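Local atomic coordinates of coat protein (Papaya mosaic virus, PDB entry 4DOX), a protein that forms the coat of a flexible filamentous plant virus, in which many copies probably stack helically around the genomic RNA. Residues K40-L45 / S94-S99; A49-A54 / S82-I87; Y109-I114 / D145-P150; I113-R118 / L159-T164; M122-W127 / A136-F141. All blocks are in the same frame, centred on the assembly; numbering follows the deposited sequence.

Contact 1: K40-L45 / S94-S99; sequences KSVSTL and SIVKAS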
# COMPACT_ATOMS: atom_id res chain seq x y z
N LYS A 40 -1.90 11.36 -5.79
CA LYS A 40 -1.81 12.82 -5.66
C LYS A 40 -2.97 13.38 -4.85
O LYS A 40 -2.78 14.33 -4.08
CB LYS A 40 -1.87 13.47 -7.05
CG LYS A 40 -0.77 14.42 -7.41
CD LYS A 40 -0.69 15.65 -6.54
CE LYS A 40 0.75 16.23 -6.59
NZ LYS A 40 0.97 17.22 -5.50
N SER A 41 -4.17 12.84 -5.05
CA SER A 41 -5.31 13.35 -4.31
C SER A 41 -5.11 13.13 -2.81
O SER A 41 -5.37 14.06 -2.00
CB SER A 41 -6.59 12.66 -4.75
OG SER A 41 -6.94 13.03 -6.06
N VAL A 42 -4.66 11.90 -2.44
CA VAL A 42 -4.45 11.54 -1.06
C VAL A 42 -3.49 12.50 -0.37
O VAL A 42 -3.83 13.06 0.68
CB VAL A 42 -3.98 10.08 -0.86
CG1 VAL A 42 -3.68 9.82 0.64
CG2 VAL A 42 -5.02 9.04 -1.43
N SER A 43 -2.32 12.74 -0.96
CA SER A 43 -1.38 13.69 -0.34
C SER A 43 -1.83 15.14 -0.39
O SER A 43 -1.50 15.91 0.51
CB SER A 43 0.03 13.59 -0.89
OG SER A 43 0.03 13.75 -2.30
N THR A 44 -2.60 15.52 -1.40
CA THR A 44 -3.11 16.90 -1.48
C THR A 44 -4.06 17.12 -0.32
O THR A 44 -3.97 18.12 0.43
CB THR A 44 -3.80 17.23 -2.86
OG1 THR A 44 -2.85 17.12 -3.94
CG2 THR A 44 -4.37 18.60 -2.87
N LEU A 45 -4.96 16.17 -0.16
CA LEU A 45 -5.93 16.24 0.93
C LEU A 45 -5.27 16.14 2.30
O LEU A 45 -5.73 16.75 3.26
CB LEU A 45 -6.99 15.17 0.73
CG LEU A 45 -8.25 15.74 0.04
CD1 LEU A 45 -8.11 16.05 -1.44
CD2 LEU A 45 -9.38 14.77 0.26
N SER A 94 -9.99 7.75 5.90
CA SER A 94 -11.08 8.34 5.14
C SER A 94 -10.52 9.17 3.98
O SER A 94 -11.06 9.15 2.86
CB SER A 94 -11.95 9.16 6.07
OG SER A 94 -12.61 8.31 6.96
N ILE A 95 -9.43 9.90 4.25
CA ILE A 95 -8.76 10.70 3.25
C ILE A 95 -8.33 9.76 2.12
O ILE A 95 -8.57 10.04 0.95
CB ILE A 95 -7.57 11.44 3.85
CG1 ILE A 95 -8.06 12.64 4.64
CG2 ILE A 95 -6.67 11.95 2.76
CD1 ILE A 95 -6.96 13.34 5.40
N VAL A 96 -7.70 8.63 2.48
CA VAL A 96 -7.36 7.64 1.45
C VAL A 96 -8.60 7.29 0.58
O VAL A 96 -8.57 7.42 -0.64
CB VAL A 96 -6.74 6.34 2.04
CG1 VAL A 96 -6.54 5.26 0.92
CG2 VAL A 96 -5.41 6.66 2.83
N LYS A 97 -9.69 6.86 1.22
CA LYS A 97 -10.92 6.52 0.51
C LYS A 97 -11.52 7.67 -0.31
O LYS A 97 -12.15 7.42 -1.34
CB LYS A 97 -11.94 5.97 1.48
CG LYS A 97 -11.53 4.65 2.07
CD LYS A 97 -12.39 4.33 3.27
CE LYS A 97 -11.95 3.00 3.81
NZ LYS A 97 -12.83 2.49 4.89
N ALA A 98 -11.31 8.91 0.11
CA ALA A 98 -11.77 10.08 -0.61
C ALA A 98 -11.11 10.23 -1.99
O ALA A 98 -11.65 10.89 -2.88
CB ALA A 98 -11.56 11.30 0.21
N SER A 99 -9.98 9.59 -2.21
CA SER A 99 -9.32 9.73 -3.51
C SER A 99 -9.89 8.74 -4.50
O SER A 99 -9.64 8.86 -5.68
CB SER A 99 -7.83 9.45 -3.40
OG SER A 99 -7.67 8.07 -3.17
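V42 and I95 sit at the middle of a helix-on-helix contact that is largely apolar, with two serines at one end. The two methyls of V42 split the work: CG2 turns to S99 and lies 3.5 Å from S99 CB, while CG1 meets I95 CG2 and V96 CG2, each at 4.2 Å. With V42 CG1 anti to the backbone N (chi1 176°), CG2 is left beside that N, turned toward the end of segment 94-99. I95 offers its CG2 branch, which rests on L45 CB at 3.8 Å and against the backbone oxygen of V42. Farther out, S41 CB touches S99 CB, and L45 CD2 reaches A98 CB where both residues are exposed.

A second shell fixes the serine. S99 OG folds back to V96 O at 2.8 Å, and S99 N gives its proton to the same oxygen, so V96 O takes two bonds. The hydroxyl thus bonds within its own chain while OG and CB both lie against V42 CG2. The segment axes pass 8.5 Å apart, with their directions 136° from each other. Helix 36-48 thus packs on helix 89-98, and F106 of helix 103-108 touches both V42 and V96.

Contact 2: A49-A54 / S82-I87; sequences AKVPAA and SSIPEI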
# COMPACT_ATOMS: atom_id res chain seq x y z
N ALA A 49 -5.42 18.82 5.24
CA ALA A 49 -5.83 18.39 6.55
C ALA A 49 -4.80 18.76 7.58
O ALA A 49 -4.99 18.51 8.76
CB ALA A 49 -6.05 16.94 6.57
N LYS A 50 -3.73 19.55 7.19
CA LYS A 50 -2.63 19.92 8.06
C LYS A 50 -1.47 18.97 8.37
O LYS A 50 -0.84 19.09 9.37
CB LYS A 50 -3.17 20.61 9.29
CG LYS A 50 -3.49 22.05 9.11
CD LYS A 50 -4.78 22.29 8.42
CE LYS A 50 -5.25 23.67 8.58
NZ LYS A 50 -5.70 23.91 9.96
N VAL A 51 -1.32 17.99 7.55
CA VAL A 51 -0.12 17.17 7.62
C VAL A 51 0.91 18.00 6.87
O VAL A 51 0.59 18.48 5.79
CB VAL A 51 -0.28 15.82 6.87
CG1 VAL A 51 1.02 15.03 6.86
CG2 VAL A 51 -1.33 15.02 7.49
N PRO A 52 2.12 18.22 7.46
CA PRO A 52 3.23 18.93 6.78
C PRO A 52 3.58 18.24 5.47
O PRO A 52 3.66 17.03 5.45
CB PRO A 52 4.40 18.80 7.77
CG PRO A 52 3.70 18.87 9.14
CD PRO A 52 2.43 17.98 8.89
N ALA A 53 3.78 18.99 4.40
CA ALA A 53 4.16 18.40 3.12
C ALA A 53 5.41 17.45 3.20
O ALA A 53 5.41 16.33 2.63
CB ALA A 53 4.36 19.49 2.07
N ALA A 54 6.44 17.87 3.92
CA ALA A 54 7.57 16.99 4.20
C ALA A 54 7.17 15.60 4.83
O ALA A 54 7.82 14.59 4.56
CB ALA A 54 8.59 17.72 5.10
N SER A 82 -2.68 9.49 15.17
CA SER A 82 -1.47 9.52 14.37
C SER A 82 -0.49 10.45 15.08
O SER A 82 -0.85 11.03 16.10
CB SER A 82 -1.73 10.04 12.97
OG SER A 82 -1.69 11.44 12.96
N SER A 83 0.70 10.64 14.51
CA SER A 83 1.67 11.57 15.06
C SER A 83 1.28 13.05 14.90
O SER A 83 1.98 13.91 15.47
CB SER A 83 3.07 11.30 14.51
OG SER A 83 3.17 11.65 13.15
N ILE A 84 0.20 13.35 14.18
CA ILE A 84 -0.28 14.75 14.01
C ILE A 84 -1.52 14.97 14.91
O ILE A 84 -2.48 14.18 14.85
CB ILE A 84 -0.61 15.17 12.49
CG1 ILE A 84 0.51 14.85 11.50
CG2 ILE A 84 -1.01 16.64 12.38
CD1 ILE A 84 1.86 15.42 11.87
N PRO A 85 -1.50 16.02 15.75
CA PRO A 85 -2.63 16.11 16.69
C PRO A 85 -3.87 16.50 15.94
O PRO A 85 -3.82 17.29 14.97
CB PRO A 85 -2.21 17.22 17.66
CG PRO A 85 -0.71 17.46 17.42
CD PRO A 85 -0.54 17.14 15.95
N GLU A 86 -4.99 15.94 16.38
CA GLU A 86 -6.27 16.20 15.70
C GLU A 86 -6.36 15.64 14.26
O GLU A 86 -7.23 16.06 13.48
CB GLU A 86 -6.68 17.71 15.75
CG GLU A 86 -7.91 18.05 16.69
CD GLU A 86 -9.16 17.09 16.49
OE1 GLU A 86 -9.31 16.48 15.37
OE2 GLU A 86 -9.96 16.95 17.48
N ILE A 87 -5.47 14.70 13.93
CA ILE A 87 -5.70 13.77 12.80
C ILE A 87 -5.50 12.35 13.30
O ILE A 87 -4.40 12.00 13.65
CB ILE A 87 -4.78 14.08 11.59
CG1 ILE A 87 -4.93 15.54 11.20
CG2 ILE A 87 -5.19 13.26 10.38
CD1 ILE A 87 -3.91 16.00 10.22
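I87 and I84 both start with CG1 anti to their own carbonyl carbon, but their second torsions differ, and this decides what each one touches. In I87 the chain runs on extended (chi2 169°), carrying CD1 in beside A49 and V51. In I84 it bends (chi2 -54°), turning CD1 toward P52.

I87 CD1 is therefore the hub of one half of the contact. It lies 3.9 Å from V51 CG2, the two side chains crossing at about a right angle, and 4.3 Å from A49 CB, close to the backbone oxygen of A49. In the other half, I84 CD1 and P52 CD meet tip to tip at 4.0 Å, while I84 CG2 rests against K50 O at 3.9 Å. The chemistry between the segments is apolar; the polar order lies within segment 82-87 and in the helix end before K50.

Segment 82-87 is folded on itself. S82 OG accepts from I84 N at 3.0 Å, forming an ST turn, and gives its own proton to I87 O at 2.9 Å. A type II turn from I84 to I87, closed by I87 N to I84 O, brings the two isoleucines onto the same partner segment. On the other side K50, with positive phi, is the C-prime residue of the Schellman motif that ends helix 36-48.

The contact thus joins two loops, one leading into helix 56-70 and one leading from it toward helix 89-98. V56 and V59 of the former helix touch V51, and L92 and I95 of the latter touch I87 and A49.

Contact 3: Y109-I114 / D145-P150; sequences YFAPII and DGVENP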
# COMPACT_ATOMS: atom_id res chain seq x y z
N TYR A 109 0.82 -0.24 -1.96
CA TYR A 109 1.76 0.68 -2.59
C TYR A 109 3.00 0.93 -1.72
O TYR A 109 4.06 1.39 -2.24
CB TYR A 109 1.07 2.02 -2.92
CG TYR A 109 2.00 3.06 -3.52
CD1 TYR A 109 2.59 2.88 -4.81
CD2 TYR A 109 2.28 4.24 -2.84
CE1 TYR A 109 3.45 3.85 -5.40
CE2 TYR A 109 3.15 5.23 -3.41
CZ TYR A 109 3.73 5.02 -4.69
OH TYR A 109 4.58 5.97 -5.22
N PHE A 110 2.84 0.67 -0.40
CA PHE A 110 3.88 0.88 0.58
C PHE A 110 4.36 -0.44 1.17
O PHE A 110 5.17 -0.45 2.08
CB PHE A 110 3.36 1.76 1.72
CG PHE A 110 3.02 3.16 1.28
CD1 PHE A 110 1.70 3.52 0.98
CD2 PHE A 110 4.02 4.13 1.16
CE1 PHE A 110 1.38 4.83 0.54
CE2 PHE A 110 3.71 5.45 0.74
CZ PHE A 110 2.38 5.80 0.44
N ALA A 111 3.85 -1.55 0.66
CA ALA A 111 4.26 -2.87 1.16
C ALA A 111 5.80 -2.99 1.36
O ALA A 111 6.23 -3.41 2.44
CB ALA A 111 3.70 -4.02 0.31
N PRO A 112 6.62 -2.59 0.34
CA PRO A 112 8.09 -2.82 0.52
C PRO A 112 8.71 -2.06 1.69
O PRO A 112 9.64 -2.54 2.32
CB PRO A 112 8.69 -2.39 -0.82
CG PRO A 112 7.57 -2.50 -1.77
CD PRO A 112 6.33 -2.09 -1.01
N ILE A 113 8.16 -0.89 2.01
CA ILE A 113 8.70 -0.09 3.10
C ILE A 113 8.36 -0.75 4.45
O ILE A 113 9.21 -0.83 5.35
CB ILE A 113 8.10 1.31 3.09
CG1 ILE A 113 8.17 1.99 1.71
CG2 ILE A 113 8.74 2.15 4.13
CD1 ILE A 113 9.56 2.03 1.12
N ILE A 114 7.12 -1.23 4.61
CA ILE A 114 6.72 -1.77 5.89
C ILE A 114 7.38 -3.12 6.04
O ILE A 114 7.81 -3.49 7.15
CB ILE A 114 5.19 -1.83 6.09
CG1 ILE A 114 4.87 -2.00 7.58
CG2 ILE A 114 4.57 -2.97 5.26
CD1 ILE A 114 5.32 -0.83 8.49
N ASP A 145 1.41 -9.01 -1.13
CA ASP A 145 1.64 -9.13 -2.58
C ASP A 145 2.21 -7.88 -3.17
O ASP A 145 2.52 -7.84 -4.37
CB ASP A 145 0.37 -9.49 -3.39
CG ASP A 145 -0.89 -8.70 -2.97
OD1 ASP A 145 -1.99 -9.22 -3.32
OD2 ASP A 145 -0.80 -7.62 -2.29
N GLY A 146 2.33 -6.85 -2.34
CA GLY A 146 2.88 -5.57 -2.75
C GLY A 146 4.38 -5.54 -2.58
O GLY A 146 5.05 -4.69 -3.20
N VAL A 147 4.92 -6.45 -1.75
CA VAL A 147 6.34 -6.39 -1.37
C VAL A 147 7.32 -6.47 -2.56
O VAL A 147 8.31 -5.71 -2.64
CB VAL A 147 6.72 -7.44 -0.33
CG1 VAL A 147 8.24 -7.51 -0.16
CG2 VAL A 147 6.06 -7.14 1.03
N GLU A 148 7.01 -7.37 -3.49
CA GLU A 148 7.85 -7.56 -4.64
C GLU A 148 7.29 -6.88 -5.87
O GLU A 148 7.72 -7.19 -6.97
CB GLU A 148 8.12 -9.05 -4.88
CG GLU A 148 8.90 -9.73 -3.74
CD GLU A 148 9.18 -11.25 -3.98
OE1 GLU A 148 8.23 -12.08 -4.11
OE2 GLU A 148 10.37 -11.62 -3.99
N ASN A 149 6.35 -5.96 -5.69
CA ASN A 149 5.88 -5.16 -6.81
C ASN A 149 6.84 -3.98 -7.10
O ASN A 149 7.01 -3.08 -6.27
CB ASN A 149 4.48 -4.68 -6.52
CG ASN A 149 3.75 -4.24 -7.77
OD1 ASN A 149 4.25 -3.41 -8.54
ND2 ASN A 149 2.57 -4.78 -7.98
N PRO A 150 7.47 -3.98 -8.28
CA PRO A 150 8.42 -2.88 -8.61
C PRO A 150 7.79 -1.47 -8.74
O PRO A 150 8.51 -0.47 -8.68
CB PRO A 150 9.01 -3.33 -9.95
CG PRO A 150 7.95 -4.28 -10.53
CD PRO A 150 7.32 -4.96 -9.38
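A111 and P112, in the first turn of helix 111-118, pack against G146 and V147 at the start of a type I beta turn that runs from G146 to N149. The helix start is laid on the turn's backbone, and all four touching residues are buried.

Methyl packing comes first. A111 CB points at the turn and lies over the peptide joining G146 to V147; with no side chain on G146, the methyl can settle directly on this backbone. V147 adds its CG2 branch, which sits 4.0 Å from A111 CB. With CG1 anti to the backbone N (chi1 170°), CG2 stands beside that N, and it is this branch that meets the alanine.

Contacts of carbon with oxygen form the second group. The ring of P112 has no N-H to give, and it meets the turn through its methylenes: CG faces two carbonyl oxygens in succession, that of G146 and that of V147.

Between the segments there is no hydrogen bond; charged pairs lie around them. D145 makes a salt bridge with R108, and E148 makes one with R168 of helix 165-172. Y109 shares backbone hydrogen bonds with M153.

The turn itself is closed by N149 N, which gives its proton to G146 O at 3.1 Å; the same oxygen lies 3.6 Å from P112 CD.

Contact 4: I113-R118 / L159-T164; sequences IIWNLR and LTRSPT. Unlike the reference sequence in segment 159-164: T160 (reference Ile).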
# COMPACT_ATOMS: atom_id res chain seq x y z
N ILE A 113 8.16 -0.89 2.01
CA ILE A 113 8.70 -0.09 3.10
C ILE A 113 8.36 -0.75 4.45
O ILE A 113 9.21 -0.83 5.35
CB ILE A 113 8.10 1.31 3.09
CG1 ILE A 113 8.17 1.99 1.71
CG2 ILE A 113 8.74 2.15 4.13
CD1 ILE A 113 9.56 2.03 1.12
N ILE A 114 7.12 -1.23 4.61
CA ILE A 114 6.72 -1.77 5.89
C ILE A 114 7.38 -3.12 6.04
O ILE A 114 7.81 -3.49 7.15
CB ILE A 114 5.19 -1.83 6.09
CG1 ILE A 114 4.87 -2.00 7.58
CG2 ILE A 114 4.57 -2.97 5.26
CD1 ILE A 114 5.32 -0.83 8.49
N TRP A 115 7.55 -3.83 4.92
CA TRP A 115 8.40 -5.03 4.92
C TRP A 115 9.76 -4.73 5.57
O TRP A 115 10.16 -5.41 6.50
CB TRP A 115 8.59 -5.54 3.52
CG TRP A 115 9.45 -6.77 3.43
CD1 TRP A 115 10.80 -6.81 3.13
CD2 TRP A 115 9.04 -8.13 3.57
NE1 TRP A 115 11.24 -8.10 3.10
CE2 TRP A 115 10.19 -8.94 3.37
CE3 TRP A 115 7.80 -8.75 3.86
CZ2 TRP A 115 10.15 -10.35 3.44
CZ3 TRP A 115 7.76 -10.16 3.95
CH2 TRP A 115 8.93 -10.94 3.73
N ASN A 116 10.45 -3.69 5.12
CA ASN A 116 11.76 -3.40 5.70
C ASN A 116 11.66 -3.02 7.15
O ASN A 116 12.56 -3.26 7.93
CB ASN A 116 12.48 -2.28 4.95
CG ASN A 116 13.28 -2.79 3.77
OD1 ASN A 116 12.91 -3.80 3.12
ND2 ASN A 116 14.39 -2.11 3.48
N LEU A 117 10.54 -2.41 7.51
CA LEU A 117 10.38 -1.92 8.87
C LEU A 117 10.06 -3.00 9.91
O LEU A 117 10.50 -2.90 11.06
CB LEU A 117 9.35 -0.80 8.90
CG LEU A 117 9.94 0.47 8.31
CD1 LEU A 117 8.83 1.44 8.01
CD2 LEU A 117 10.92 1.04 9.29
N ARG A 118 9.32 -4.03 9.51
CA ARG A 118 8.81 -5.00 10.45
C ARG A 118 9.40 -6.41 10.28
O ARG A 118 9.50 -7.13 11.28
CB ARG A 118 7.29 -5.07 10.37
CG ARG A 118 6.58 -3.71 10.52
CD ARG A 118 6.24 -3.42 11.93
NE ARG A 118 5.58 -4.56 12.58
CZ ARG A 118 4.33 -4.55 13.05
NH1 ARG A 118 3.56 -3.45 12.96
NH2 ARG A 118 3.83 -5.65 13.62
N LEU A 159 15.04 -4.07 -0.66
CA LEU A 159 14.58 -4.93 0.42
C LEU A 159 15.71 -5.42 1.32
O LEU A 159 16.84 -5.62 0.87
CB LEU A 159 13.86 -6.12 -0.18
CG LEU A 159 12.69 -5.78 -1.08
CD1 LEU A 159 12.04 -7.09 -1.58
CD2 LEU A 159 11.65 -4.81 -0.39
N THR A 160 15.40 -5.63 2.61
CA THR A 160 16.39 -6.14 3.58
C THR A 160 16.68 -7.61 3.35
O THR A 160 17.72 -8.11 3.75
CB THR A 160 15.93 -6.03 4.99
OG1 THR A 160 14.61 -6.54 5.05
CG2 THR A 160 15.91 -4.59 5.41
N ARG A 161 15.69 -8.29 2.77
CA ARG A 161 15.83 -9.61 2.13
C ARG A 161 14.61 -9.79 1.22
O ARG A 161 13.63 -9.01 1.30
CB ARG A 161 15.98 -10.74 3.15
CG ARG A 161 14.76 -10.99 4.00
CD ARG A 161 14.89 -12.26 4.85
NE ARG A 161 13.82 -12.43 5.85
CZ ARG A 161 12.61 -12.94 5.60
NH1 ARG A 161 12.26 -13.34 4.37
NH2 ARG A 161 11.74 -13.06 6.60
N SER A 162 14.67 -10.77 0.33
CA SER A 162 13.48 -11.24 -0.37
C SER A 162 12.62 -12.07 0.55
O SER A 162 13.12 -12.61 1.56
CB SER A 162 13.87 -12.08 -1.57
OG SER A 162 13.85 -11.22 -2.70
N PRO A 163 11.32 -12.20 0.22
CA PRO A 163 10.55 -13.21 0.93
C PRO A 163 11.09 -14.61 0.62
O PRO A 163 11.70 -14.79 -0.42
CB PRO A 163 9.13 -13.04 0.40
CG PRO A 163 9.12 -11.86 -0.40
CD PRO A 163 10.47 -11.27 -0.53
N THR A 164 10.91 -15.58 1.52
CA THR A 164 11.21 -16.99 1.22
C THR A 164 10.04 -17.56 0.44
O THR A 164 8.92 -17.07 0.56
CB THR A 164 11.42 -17.80 2.48
OG1 THR A 164 10.20 -17.85 3.23
CG2 THR A 164 12.49 -17.16 3.36
O HOH W 1 13.58 -5.76 8.06
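W115 fills the tightly packed half of this contact, while N116 and T160 form its wetter side. The indole is thrown out from helix 111-118 with CG anti to the backbone N (chi1 180°), and segment 159-164 bends around it. NE1 donates to R161 O at 3.1 Å, tying the ring's polar edge to the passing backbone. L159 CD2 meets CD1 at 4.1 Å, crossing the indole at about a right angle, and P163 CB lies 3.9 Å from CH2 at the far end. CZ2 stands over one face of the R161 guanidinium, 3.8 Å from NH1; since the two planes are 77° apart, this is not a parallel stack. The guanidinium is held by salt bridges to D120 and E167, and by NH1 to S162 O at 3.0 Å. That network would tend to fix the flat group against the tryptophan.

Across the helix surface the grip is looser. T160 N donates to N116 OD1 at 3.1 Å from well above the amide plane (42° out of it), and N116 ND2 turns to G158 O. The side chains of N116 and T160 run past each other in opposite directions, T160 CG2 beside ND2. T160 departs from the isoleucine of the reference sequence; in this crystal a water gives a proton to N116 O at 2.7 Å and accepts from T160 OG1, linking the two segments.

The segment lies against W115 and N116 of helix 111-118, which meets helix 56-70 through I113 and I114, and T164 then serves as N-cap of helix 165-172.

Contact 5: M122-W127 / A136-F141; sequences MAPANW and AKFAAF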
# COMPACT_ATOMS: atom_id res chain seq x y z
N MET A 122 9.30 -7.29 14.13
CA MET A 122 8.00 -7.50 14.82
C MET A 122 6.93 -8.01 13.85
O MET A 122 6.34 -7.24 13.07
CB MET A 122 7.44 -6.24 15.54
CG MET A 122 8.40 -5.30 16.30
SD MET A 122 7.94 -3.47 16.14
CE MET A 122 9.18 -2.64 17.18
N ALA A 123 6.65 -9.31 13.93
CA ALA A 123 5.68 -9.97 13.05
C ALA A 123 4.24 -9.39 13.13
O ALA A 123 3.89 -8.74 14.10
CB ALA A 123 5.67 -11.44 13.34
N PRO A 124 3.41 -9.61 12.10
CA PRO A 124 2.01 -9.24 12.31
C PRO A 124 1.46 -9.70 13.68
O PRO A 124 1.54 -10.88 14.06
CB PRO A 124 1.31 -9.95 11.13
CG PRO A 124 2.23 -9.87 10.07
CD PRO A 124 3.63 -10.03 10.71
N ALA A 125 0.88 -8.77 14.43
CA ALA A 125 0.36 -9.11 15.76
C ALA A 125 -0.47 -10.43 15.81
O ALA A 125 -0.26 -11.27 16.70
CB ALA A 125 -0.40 -7.94 16.34
N ASN A 126 -1.34 -10.62 14.83
CA ASN A 126 -2.30 -11.72 14.85
C ASN A 126 -1.92 -12.89 13.95
O ASN A 126 -2.80 -13.67 13.56
CB ASN A 126 -3.71 -11.20 14.44
CG ASN A 126 -4.15 -10.00 15.28
OD1 ASN A 126 -4.33 -10.11 16.49
ND2 ASN A 126 -4.30 -8.84 14.65
N TRP A 127 -0.63 -13.03 13.62
CA TRP A 127 -0.18 -14.09 12.70
C TRP A 127 -0.64 -15.49 13.07
O TRP A 127 -0.99 -16.29 12.21
CB TRP A 127 1.34 -14.05 12.49
CG TRP A 127 2.18 -14.42 13.70
CD1 TRP A 127 2.79 -13.57 14.60
CD2 TRP A 127 2.52 -15.75 14.11
NE1 TRP A 127 3.47 -14.29 15.54
CE2 TRP A 127 3.32 -15.63 15.28
CE3 TRP A 127 2.22 -17.05 13.62
CZ2 TRP A 127 3.82 -16.74 15.95
CZ3 TRP A 127 2.71 -18.15 14.29
CH2 TRP A 127 3.50 -17.99 15.44
N ALA A 136 6.30 -18.81 8.45
CA ALA A 136 5.70 -18.00 7.39
C ALA A 136 5.12 -16.71 7.94
O ALA A 136 4.45 -15.97 7.26
CB ALA A 136 4.66 -18.78 6.62
N LYS A 137 5.42 -16.45 9.20
CA LYS A 137 4.88 -15.38 10.01
C LYS A 137 4.83 -14.00 9.38
O LYS A 137 3.87 -13.26 9.55
CB LYS A 137 5.90 -15.19 11.07
CG LYS A 137 5.57 -15.60 12.36
CD LYS A 137 6.20 -14.59 13.23
CE LYS A 137 7.57 -14.90 13.64
NZ LYS A 137 7.49 -16.03 14.54
N PHE A 138 5.93 -13.65 8.71
CA PHE A 138 6.18 -12.32 8.19
C PHE A 138 5.45 -12.10 6.89
O PHE A 138 5.53 -11.04 6.31
CB PHE A 138 7.68 -12.07 8.10
CG PHE A 138 8.31 -11.86 9.42
CD1 PHE A 138 9.12 -12.84 10.01
CD2 PHE A 138 8.03 -10.71 10.13
CE1 PHE A 138 9.66 -12.63 11.28
CE2 PHE A 138 8.55 -10.50 11.39
CZ PHE A 138 9.38 -11.46 11.96
N ALA A 139 4.71 -13.12 6.48
CA ALA A 139 3.86 -13.10 5.31
C ALA A 139 2.40 -12.80 5.68
O ALA A 139 1.55 -12.65 4.81
CB ALA A 139 3.97 -14.41 4.63
N ALA A 140 2.10 -12.73 6.98
CA ALA A 140 0.67 -12.75 7.42
C ALA A 140 0.03 -11.34 7.44
O ALA A 140 -0.59 -10.94 8.44
CB ALA A 140 0.48 -13.50 8.76
N PHE A 141 0.23 -10.60 6.36
CA PHE A 141 -0.53 -9.39 6.16
C PHE A 141 -1.16 -9.41 4.81
O PHE A 141 -0.65 -10.05 3.86
CB PHE A 141 0.26 -8.10 6.44
CG PHE A 141 1.51 -7.91 5.61
CD1 PHE A 141 1.59 -6.85 4.70
CD2 PHE A 141 2.65 -8.72 5.80
CE1 PHE A 141 2.78 -6.66 3.94
CE2 PHE A 141 3.81 -8.52 5.06
CZ PHE A 141 3.88 -7.49 4.14
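K137 O takes a hydrogen bond from A140 N at 3.2 Å and has P124 CD packed on it at 3.4 Å. From the same residue a bent side chain lies over the indole of W127. K137 CG sits 3.5 Å from W127 CD2, above one face, and CD makes a CH-pi contact with the five-membered ring, 3.6 Å from its centroid. NZ goes on toward the six-membered ring as an off-centre cation-pi partner, 4.6 Å from that centroid. W127 CG stands between its own backbone N and carbonyl carbon (chi1 68°), which places it beside K137 CG.

The loop that offers this ring is a type I turn from P124 to W127, closed by W127 N to P124 O at 3.1 Å; the opposing chain passes through a short 3-10 segment, 137-139, into an inverse gamma turn centred on A140. At that turn A140 CB touches W127 CB at 3.9 Å, while A140 O lies against P124 CG. F138 CE2 reaches A123, 3.6 Å from its CB, with the M122 carbonyl carbon at the ring's edge. Y68 of helix 56-70 touches P124, F138 and F141, and E167 of helix 165-172 touches F138.

Contacts 1 and 2 form one group and contacts 3, 4 and 5 another; contact 1 lies across the chain's centre from both 4 and 5. Contact 2 is nested in the loop closed by contact 1, and the two meet where I95 packs on A49. Contact 3, nearest the centre, is wholly buried, whereas 1, 2, 4 and 5 are all partly exposed. Contacts 1, 2 and 3 join their segments by packing; only contact 4 has hydrogen bonds and a bridging water between its segments, and contact 5 has the cation-pi pair. Contacts 3 and 4 share helix 111-118. V147 ties the second group together, touching W115 of contact 4 and F141 of contact 5, while R118 probably bonds to A123 O.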